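Probable tRNA pseudouridine synthase D (Methanosarcina mazei, PDB 1Z2Z) probably converts uridine 13 of transfer RNAs to pseudouridine, as a member of the TruD family of pseudouridine synthases. Local coordinates at residues V166-G171 and R385-L390; D299-R304 and A335-P340. One frame throughout, in Å; residues are numbered along the deposited sequence.

Interaction 1. Residues V166-G171 and R385-L390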
ATOM      1  N   VAL A 166     -10.130  -9.073  -5.069  1.00 46.19           N
ATOM      2  CA  VAL A 166      -8.955  -9.644  -4.425  1.00 42.39           C
ATOM      3  C   VAL A 166      -8.918  -9.181  -2.967  1.00 40.54           C
ATOM      4  O   VAL A 166      -9.453  -8.128  -2.636  1.00 40.37           O
ATOM      5  CB  VAL A 166      -7.647  -9.261  -5.202  1.00 40.75           C
ATOM      6  CG1 VAL A 166      -7.859  -9.509  -6.687  1.00 39.20           C
ATOM      7  CG2 VAL A 166      -7.251  -7.823  -4.955  1.00 39.00           C
ATOM      8  N   PRO A 167      -8.325  -9.983  -2.070  1.00 39.73           N
ATOM      9  CA  PRO A 167      -8.270  -9.590  -0.661  1.00 39.40           C
ATOM     10  C   PRO A 167      -7.607  -8.257  -0.446  1.00 37.90           C
ATOM     11  O   PRO A 167      -6.681  -7.892  -1.162  1.00 37.23           O
ATOM     12  CB  PRO A 167      -7.515 -10.746   0.005  1.00 38.75           C
ATOM     13  CG  PRO A 167      -6.699 -11.313  -1.102  1.00 40.15           C
ATOM     14  CD  PRO A 167      -7.640 -11.266  -2.281  1.00 41.02           C
ATOM     15  N   ASN A 168      -8.092  -7.526   0.545  1.00 36.56           N
ATOM     16  CA  ASN A 168      -7.529  -6.224   0.834  1.00 35.80           C
ATOM     17  C   ASN A 168      -6.327  -6.309   1.770  1.00 34.21           C
ATOM     18  O   ASN A 168      -6.267  -5.608   2.782  1.00 32.78           O
ATOM     19  CB  ASN A 168      -8.587  -5.311   1.443  1.00 35.90           C
ATOM     20  CG  ASN A 168      -8.204  -3.857   1.334  1.00 38.45           C
ATOM     21  OD1 ASN A 168      -8.208  -3.301   0.232  1.00 36.83           O
ATOM     22  ND2 ASN A 168      -7.835  -3.235   2.467  1.00 35.14           N
ATOM     23  N   PHE A 169      -5.371  -7.167   1.420  1.00 33.87           N
ATOM     24  CA  PHE A 169      -4.153  -7.367   2.216  1.00 33.70           C
ATOM     25  C   PHE A 169      -3.255  -6.130   2.283  1.00 34.00           C
ATOM     26  O   PHE A 169      -3.272  -5.287   1.384  1.00 33.63           O
ATOM     27  CB  PHE A 169      -3.328  -8.516   1.631  1.00 33.86           C
ATOM     28  CG  PHE A 169      -3.847  -9.894   1.964  1.00 34.80           C
ATOM     29  CD1 PHE A 169      -3.859 -10.353   3.278  1.00 34.51           C
ATOM     30  CD2 PHE A 169      -4.269 -10.755   0.954  1.00 34.60           C
ATOM     31  CE1 PHE A 169      -4.280 -11.647   3.576  1.00 34.84           C
ATOM     32  CE2 PHE A 169      -4.691 -12.052   1.244  1.00 32.89           C
ATOM     33  CZ  PHE A 169      -4.696 -12.498   2.555  1.00 33.94           C
ATOM     34  N   PHE A 170      -2.462  -6.033   3.348  1.00 36.05           N
ATOM     35  CA  PHE A 170      -1.527  -4.920   3.511  1.00 38.37           C
ATOM     36  C   PHE A 170      -0.181  -5.330   2.905  1.00 40.77           C
ATOM     37  O   PHE A 170       0.568  -6.121   3.486  1.00 38.71           O
ATOM     38  CB  PHE A 170      -1.362  -4.538   4.994  1.00 39.02           C
ATOM     39  CG  PHE A 170      -2.316  -3.451   5.456  1.00 40.46           C
ATOM     40  CD1 PHE A 170      -2.076  -2.113   5.142  1.00 40.48           C
ATOM     41  CD2 PHE A 170      -3.492  -3.776   6.131  1.00 40.34           C
ATOM     42  CE1 PHE A 170      -2.991  -1.121   5.487  1.00 38.14           C
ATOM     43  CE2 PHE A 170      -4.417  -2.791   6.479  1.00 38.27           C
ATOM     44  CZ  PHE A 170      -4.167  -1.467   6.155  1.00 39.83           C
ATOM     45  N   GLY A 171       0.105  -4.780   1.723  1.00 43.12           N
ATOM     46  CA  GLY A 171       1.333  -5.082   1.001  1.00 45.79           C
ATOM     47  C   GLY A 171       2.635  -5.002   1.777  1.00 46.62           C
ATOM     48  O   GLY A 171       2.751  -4.254   2.746  1.00 46.56           O
ATOM     49  N   ARG A 385     -11.586  -0.512  11.826  1.00 48.99           N
ATOM     50  CA  ARG A 385     -12.148  -1.679  11.155  1.00 48.91           C
ATOM     51  C   ARG A 385     -12.153  -1.508   9.632  1.00 49.03           C
ATOM     52  O   ARG A 385     -13.136  -1.053   9.051  1.00 49.82           O
ATOM     53  CB  ARG A 385     -13.566  -1.942  11.686  1.00 48.99           C
ATOM     54  CG  ARG A 385     -14.020  -3.398  11.599  1.00 47.94           C
ATOM     55  CD  ARG A 385     -15.119  -3.724  12.618  1.00 45.83           C
ATOM     56  NE  ARG A 385     -14.751  -4.861  13.462  1.00 45.18           N
ATOM     57  CZ  ARG A 385     -14.836  -6.136  13.092  1.00 43.68           C
ATOM     58  NH1 ARG A 385     -14.457  -7.093  13.928  1.00 39.59           N
ATOM     59  NH2 ARG A 385     -15.318  -6.457  11.899  1.00 43.02           N
ATOM     60  N   ARG A 386     -11.042  -1.884   9.000  1.00 48.91           N
ATOM     61  CA  ARG A 386     -10.876  -1.783   7.549  1.00 48.43           C
ATOM     62  C   ARG A 386     -11.660  -2.843   6.809  1.00 46.78           C
ATOM     63  O   ARG A 386     -11.861  -3.941   7.320  1.00 47.66           O
ATOM     64  CB  ARG A 386      -9.397  -1.921   7.162  1.00 51.03           C
ATOM     65  CG  ARG A 386      -8.603  -0.613   7.072  1.00 55.73           C
ATOM     66  CD  ARG A 386      -8.917   0.202   5.796  1.00 58.73           C
ATOM     67  NE  ARG A 386      -7.773   1.018   5.374  1.00 61.96           N
ATOM     68  CZ  ARG A 386      -7.729   1.775   4.275  1.00 63.85           C
ATOM     69  NH1 ARG A 386      -8.777   1.838   3.459  1.00 62.90           N
ATOM     70  NH2 ARG A 386      -6.625   2.465   3.983  1.00 63.92           N
ATOM     71  N   GLU A 387     -12.087  -2.519   5.593  1.00 45.40           N
ATOM     72  CA  GLU A 387     -12.830  -3.464   4.779  1.00 45.39           C
ATOM     73  C   GLU A 387     -11.959  -4.689   4.520  1.00 44.97           C
ATOM     74  O   GLU A 387     -10.780  -4.715   4.881  1.00 44.40           O
ATOM     75  CB  GLU A 387     -13.234  -2.834   3.449  1.00 48.30           C
ATOM     76  CG  GLU A 387     -12.066  -2.334   2.606  1.00 54.04           C
ATOM     77  CD  GLU A 387     -11.560  -0.970   3.051  1.00 55.90           C
ATOM     78  OE1 GLU A 387     -12.348   0.002   3.011  1.00 56.89           O
ATOM     79  OE2 GLU A 387     -10.375  -0.869   3.436  1.00 58.66           O
ATOM     80  N   VAL A 388     -12.536  -5.694   3.870  1.00 44.12           N
ATOM     81  CA  VAL A 388     -11.827  -6.939   3.597  1.00 42.29           C
ATOM     82  C   VAL A 388     -11.577  -7.220   2.124  1.00 40.96           C
ATOM     83  O   VAL A 388     -10.486  -7.627   1.752  1.00 43.00           O
ATOM     84  CB  VAL A 388     -12.595  -8.128   4.214  1.00 40.07           C
ATOM     85  CG1 VAL A 388     -11.934  -9.426   3.833  1.00 41.96           C
ATOM     86  CG2 VAL A 388     -12.624  -7.985   5.710  1.00 38.58           C
ATOM     87  N   LEU A 389     -12.592  -7.022   1.297  1.00 40.07           N
ATOM     88  CA  LEU A 389     -12.483  -7.257  -0.127  1.00 40.44           C
ATOM     89  C   LEU A 389     -12.081  -5.970  -0.833  1.00 42.51           C
ATOM     90  O   LEU A 389     -12.519  -4.880  -0.461  1.00 44.94           O
ATOM     91  CB  LEU A 389     -13.819  -7.735  -0.680  1.00 40.46           C
ATOM     92  CG  LEU A 389     -13.995  -7.682  -2.202  1.00 42.32           C
ATOM     93  CD1 LEU A 389     -13.023  -8.644  -2.881  1.00 42.32           C
ATOM     94  CD2 LEU A 389     -15.431  -8.043  -2.568  1.00 41.30           C
ATOM     95  N   LEU A 390     -11.246  -6.090  -1.853  1.00 43.15           N
ATOM     96  CA  LEU A 390     -10.825  -4.925  -2.597  1.00 43.25           C
ATOM     97  C   LEU A 390     -11.438  -5.015  -3.987  1.00 44.07           C
ATOM     98  O   LEU A 390     -10.886  -5.657  -4.878  1.00 45.42           O
ATOM     99  CB  LEU A 390      -9.302  -4.888  -2.677  1.00 44.15           C
ATOM    100  CG  LEU A 390      -8.671  -3.558  -3.106  1.00 44.81           C
ATOM    101  CD1 LEU A 390      -7.250  -3.492  -2.582  1.00 45.08           C
ATOM    102  CD2 LEU A 390      -8.724  -3.403  -4.613  1.00 44.70           C
TER
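A two-stranded antiparallel sheet made by strands 165-167 and 389-391 joins chain segments more than two hundred residues apart in this pseudouridine synthase, showing how a very short strand pair can close a long loop with a good deal of helix in it. Two backbone bonds hold it. Val166 and Leu390 form the hydrogen-bonded pair, Leu390 N donating a hydrogen bond to Val166 O at 2.8 Å, nearly along the C=O axis. Pro167 and Leu389 follow as a non-hydrogen-bonded pair; this position makes no use of an N-H toward the partner, so a proline, which has none, fits there. The next bond runs from Asn168 N to Val388 O at 2.7 Å, in the carbonyl plane. There the first chain turns off, with Asn168 at the centre of an inverse gamma turn.

On the sheet face shared by Val166 and Leu390, Val166 CG2 lies 4.2 Å from Leu390 CB. Asn168 fills the angle between the departing chains. Its CG is anti to the backbone N (chi1 -161°), and its side chain crosses that of Leu390 at about a right angle, OD1 against the CD1 methyl. Tyr278 of helix 263-287 ties the same corner from outside, its OH shared between the carbonyl oxygens of Asn168 and Glu387, while its ring meets that of Phe170 edge-to-face. Helix 423-430 touches Val166 and Leu390 through Thr424.

Farther along, Asn168 ND2 comes within 3.6 Å of Glu387 OE2, amide and carboxylate planes steeply inclined. That carboxylate oxygen turns its syn lone pair to Arg386 NH1, completing a salt bridge of 3.1 Å.

Interaction 2. Residues D299-R304 and A335-P340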
ATOM      1  N   ASP A 299     -21.155 -10.799  11.534  1.00 52.92           N
ATOM      2  CA  ASP A 299     -20.025 -10.549  10.645  1.00 52.36           C
ATOM      3  C   ASP A 299     -19.438  -9.129  10.786  1.00 52.69           C
ATOM      4  O   ASP A 299     -18.223  -8.947  10.659  1.00 54.49           O
ATOM      5  CB  ASP A 299     -20.451 -10.794   9.183  1.00 50.81           C
ATOM      6  CG  ASP A 299     -19.433 -11.618   8.389  1.00 49.47           C
ATOM      7  OD1 ASP A 299     -18.237 -11.621   8.748  1.00 49.89           O
ATOM      8  OD2 ASP A 299     -19.825 -12.250   7.387  1.00 47.25           O
ATOM      9  N   ILE A 300     -20.295  -8.140  11.059  1.00 50.97           N
ATOM     10  CA  ILE A 300     -19.907  -6.719  11.200  1.00 49.71           C
ATOM     11  C   ILE A 300     -19.500  -6.102   9.865  1.00 50.21           C
ATOM     12  O   ILE A 300     -18.447  -6.418   9.316  1.00 49.83           O
ATOM     13  CB  ILE A 300     -18.732  -6.490  12.199  1.00 47.75           C
ATOM     14  CG1 ILE A 300     -19.186  -6.754  13.632  1.00 47.71           C
ATOM     15  CG2 ILE A 300     -18.250  -5.041  12.124  1.00 46.61           C
ATOM     16  CD1 ILE A 300     -18.111  -6.483  14.663  1.00 44.76           C
ATOM     17  N   VAL A 301     -20.331  -5.207   9.348  1.00 52.21           N
ATOM     18  CA  VAL A 301     -20.026  -4.564   8.080  1.00 53.73           C
ATOM     19  C   VAL A 301     -19.860  -3.047   8.248  1.00 54.20           C
ATOM     20  O   VAL A 301     -19.923  -2.525   9.368  1.00 55.13           O
ATOM     21  CB  VAL A 301     -21.131  -4.880   7.012  1.00 53.31           C
ATOM     22  CG1 VAL A 301     -21.333  -6.385   6.908  1.00 52.67           C
ATOM     23  CG2 VAL A 301     -22.452  -4.199   7.373  1.00 54.56           C
ATOM     24  N   CYS A 302     -19.610  -2.356   7.138  1.00 54.59           N
ATOM     25  CA  CYS A 302     -19.465  -0.899   7.130  1.00 54.77           C
ATOM     26  C   CYS A 302     -20.246  -0.381   5.926  1.00 55.90           C
ATOM     27  O   CYS A 302     -20.606  -1.144   5.024  1.00 53.96           O
ATOM     28  CB  CYS A 302     -17.982  -0.462   7.038  1.00 53.45           C
ATOM     29  SG  CYS A 302     -17.182  -0.533   5.381  1.00 50.35           S
ATOM     30  N   PHE A 303     -20.526   0.914   5.932  1.00 58.21           N
ATOM     31  CA  PHE A 303     -21.270   1.536   4.854  1.00 62.02           C
ATOM     32  C   PHE A 303     -20.458   2.723   4.389  1.00 64.62           C
ATOM     33  O   PHE A 303     -19.544   3.161   5.088  1.00 65.02           O
ATOM     34  CB  PHE A 303     -22.629   2.019   5.366  1.00 62.52           C
ATOM     35  CG  PHE A 303     -23.368   0.990   6.157  1.00 62.46           C
ATOM     36  CD1 PHE A 303     -24.096  -0.008   5.513  1.00 62.61           C
ATOM     37  CD2 PHE A 303     -23.286   0.979   7.546  1.00 61.73           C
ATOM     38  CE1 PHE A 303     -24.720  -1.015   6.243  1.00 62.45           C
ATOM     39  CE2 PHE A 303     -23.903  -0.020   8.286  1.00 62.20           C
ATOM     40  CZ  PHE A 303     -24.627  -1.022   7.635  1.00 62.36           C
ATOM     41  N   ARG A 304     -20.796   3.245   3.216  1.00 67.29           N
ATOM     42  CA  ARG A 304     -20.093   4.398   2.673  1.00 70.78           C
ATOM     43  C   ARG A 304     -20.554   5.670   3.392  1.00 72.07           C
ATOM     44  O   ARG A 304     -21.756   5.891   3.571  1.00 72.07           O
ATOM     45  CB  ARG A 304     -20.352   4.504   1.169  1.00 72.01           C
ATOM     46  CG  ARG A 304     -21.818   4.600   0.797  1.00 75.59           C
ATOM     47  CD  ARG A 304     -22.041   4.545  -0.717  1.00 78.39           C
ATOM     48  NE  ARG A 304     -21.704   3.247  -1.314  1.00 80.26           N
ATOM     49  CZ  ARG A 304     -20.479   2.870  -1.674  1.00 80.23           C
ATOM     50  NH1 ARG A 304     -19.449   3.686  -1.507  1.00 80.52           N
ATOM     51  NH2 ARG A 304     -20.286   1.676  -2.215  1.00 80.49           N
ATOM     52  N   ALA A 335     -22.608  -1.913   1.359  1.00 48.40           N
ATOM     53  CA  ALA A 335     -22.053  -2.475   2.589  1.00 45.80           C
ATOM     54  C   ALA A 335     -20.831  -3.320   2.220  1.00 44.29           C
ATOM     55  O   ALA A 335     -20.676  -3.737   1.066  1.00 42.41           O
ATOM     56  CB  ALA A 335     -23.096  -3.330   3.305  1.00 45.79           C
ATOM     57  N   PHE A 336     -19.967  -3.565   3.203  1.00 42.71           N
ATOM     58  CA  PHE A 336     -18.741  -4.336   2.994  1.00 41.02           C
ATOM     59  C   PHE A 336     -18.387  -5.080   4.278  1.00 39.94           C
ATOM     60  O   PHE A 336     -18.465  -4.503   5.362  1.00 39.23           O
ATOM     61  CB  PHE A 336     -17.556  -3.405   2.643  1.00 40.58           C
ATOM     62  CG  PHE A 336     -17.907  -2.286   1.698  1.00 40.13           C
ATOM     63  CD1 PHE A 336     -18.538  -1.131   2.162  1.00 40.00           C
ATOM     64  CD2 PHE A 336     -17.660  -2.408   0.334  1.00 38.88           C
ATOM     65  CE1 PHE A 336     -18.926  -0.129   1.279  1.00 39.48           C
ATOM     66  CE2 PHE A 336     -18.044  -1.411  -0.553  1.00 37.63           C
ATOM     67  CZ  PHE A 336     -18.678  -0.270  -0.081  1.00 38.50           C
ATOM     68  N   ILE A 337     -17.996  -6.347   4.160  1.00 38.63           N
ATOM     69  CA  ILE A 337     -17.604  -7.129   5.334  1.00 38.11           C
ATOM     70  C   ILE A 337     -16.278  -6.523   5.783  1.00 36.53           C
ATOM     71  O   ILE A 337     -15.415  -6.270   4.954  1.00 37.67           O
ATOM     72  CB  ILE A 337     -17.391  -8.636   4.975  1.00 38.77           C
ATOM     73  CG1 ILE A 337     -18.693  -9.252   4.450  1.00 39.84           C
ATOM     74  CG2 ILE A 337     -16.899  -9.406   6.188  1.00 37.13           C
ATOM     75  CD1 ILE A 337     -19.876  -9.102   5.396  1.00 41.23           C
ATOM     76  N   THR A 338     -16.105  -6.275   7.073  1.00 35.27           N
ATOM     77  CA  THR A 338     -14.857  -5.683   7.523  1.00 35.96           C
ATOM     78  C   THR A 338     -14.121  -6.613   8.467  1.00 37.31           C
ATOM     79  O   THR A 338     -14.693  -7.576   8.977  1.00 38.10           O
ATOM     80  CB  THR A 338     -15.100  -4.347   8.240  1.00 35.63           C
ATOM     81  OG1 THR A 338     -15.589  -4.598   9.561  1.00 37.77           O
ATOM     82  CG2 THR A 338     -16.134  -3.531   7.482  1.00 35.19           C
ATOM     83  N   ALA A 339     -12.844  -6.321   8.685  1.00 37.91           N
ATOM     84  CA  ALA A 339     -11.999  -7.108   9.574  1.00 38.29           C
ATOM     85  C   ALA A 339     -11.437  -6.135  10.588  1.00 39.33           C
ATOM     86  O   ALA A 339     -11.293  -4.954  10.308  1.00 41.11           O
ATOM     87  CB  ALA A 339     -10.882  -7.757   8.793  1.00 39.08           C
ATOM     88  N   PRO A 340     -11.085  -6.622  11.770  1.00 39.62           N
ATOM     89  CA  PRO A 340     -10.548  -5.759  12.818  1.00 40.70           C
ATOM     90  C   PRO A 340      -9.099  -5.341  12.754  1.00 43.45           C
ATOM     91  O   PRO A 340      -8.222  -6.118  12.395  1.00 44.60           O
ATOM     92  CB  PRO A 340     -10.828  -6.551  14.081  1.00 40.19           C
ATOM     93  CG  PRO A 340     -10.584  -7.948  13.627  1.00 41.00           C
ATOM     94  CD  PRO A 340     -11.299  -7.986  12.275  1.00 40.69           C
TER
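Strands 301-302 and 336-337 form a two-stranded antiparallel sheet, and Phe336 illustrates how one side chain can run along its partner strand. Its backbone is bonded in both directions to Cys302: Cys302 N gives to Phe336 O at 3.0 Å, and Phe336 N to Cys302 O at 3.1 Å. From CB, 4.0 Å from Cys302 SG, the chain leaves with CG anti to the carbonyl carbon (chi1 -41°). CG still borders the sulfur, and CD1 lies 3.5 Å from SG, an oblique sulfur-aromatic contact, and also comes near Cys302 O. CE1 and CE2 each lie 4.2 Å from Arg304 NH2, which therefore sits centrally off CZ, 3.3 Å away. The guanidinium thus stands at the ring edge, its plane almost perpendicular to the ring (86°), and NH2 is hydrogen-bonded to Gly333 O.

Thr338 CG2 packs on Cys302 CB, and Val301 CG1 meets Ile337 CD1 at 3.4 Å across the pair. Beyond it, Thr338 N bonds Ile300 O at 3.2 Å. Helix 323-330 contributes Leu329 against Ala335 and Leu330 against Ile337, while Arg285 of helix 263-287 forms a salt bridge with Asp299 and touches Ile337, against which both helices therefore pack.

How the interactions relate
Both interactions are two-stranded antiparallel sheets, yet they differ in place and chemistry. Interaction 1, its centre about 10 Å from the centre of the chain, is partly buried and ends in a charged pair with exposed Arg386. Interaction 2, its centre about 20 Å from that of the chain, is nevertheless the more buried, with a larger apolar and aromatic share. It is nested within the long chain loop that interaction 1 closes, and both rest on helix 263-287. They also touch directly: Arg386 O and Ala339 N lie 2.9 Å apart in a probable hydrogen bond, Arg385 NH2 reaches Thr338 OG1, and Val388 CG2 packs on Ile337 O. Segment 385-390 thus borders both small sheets.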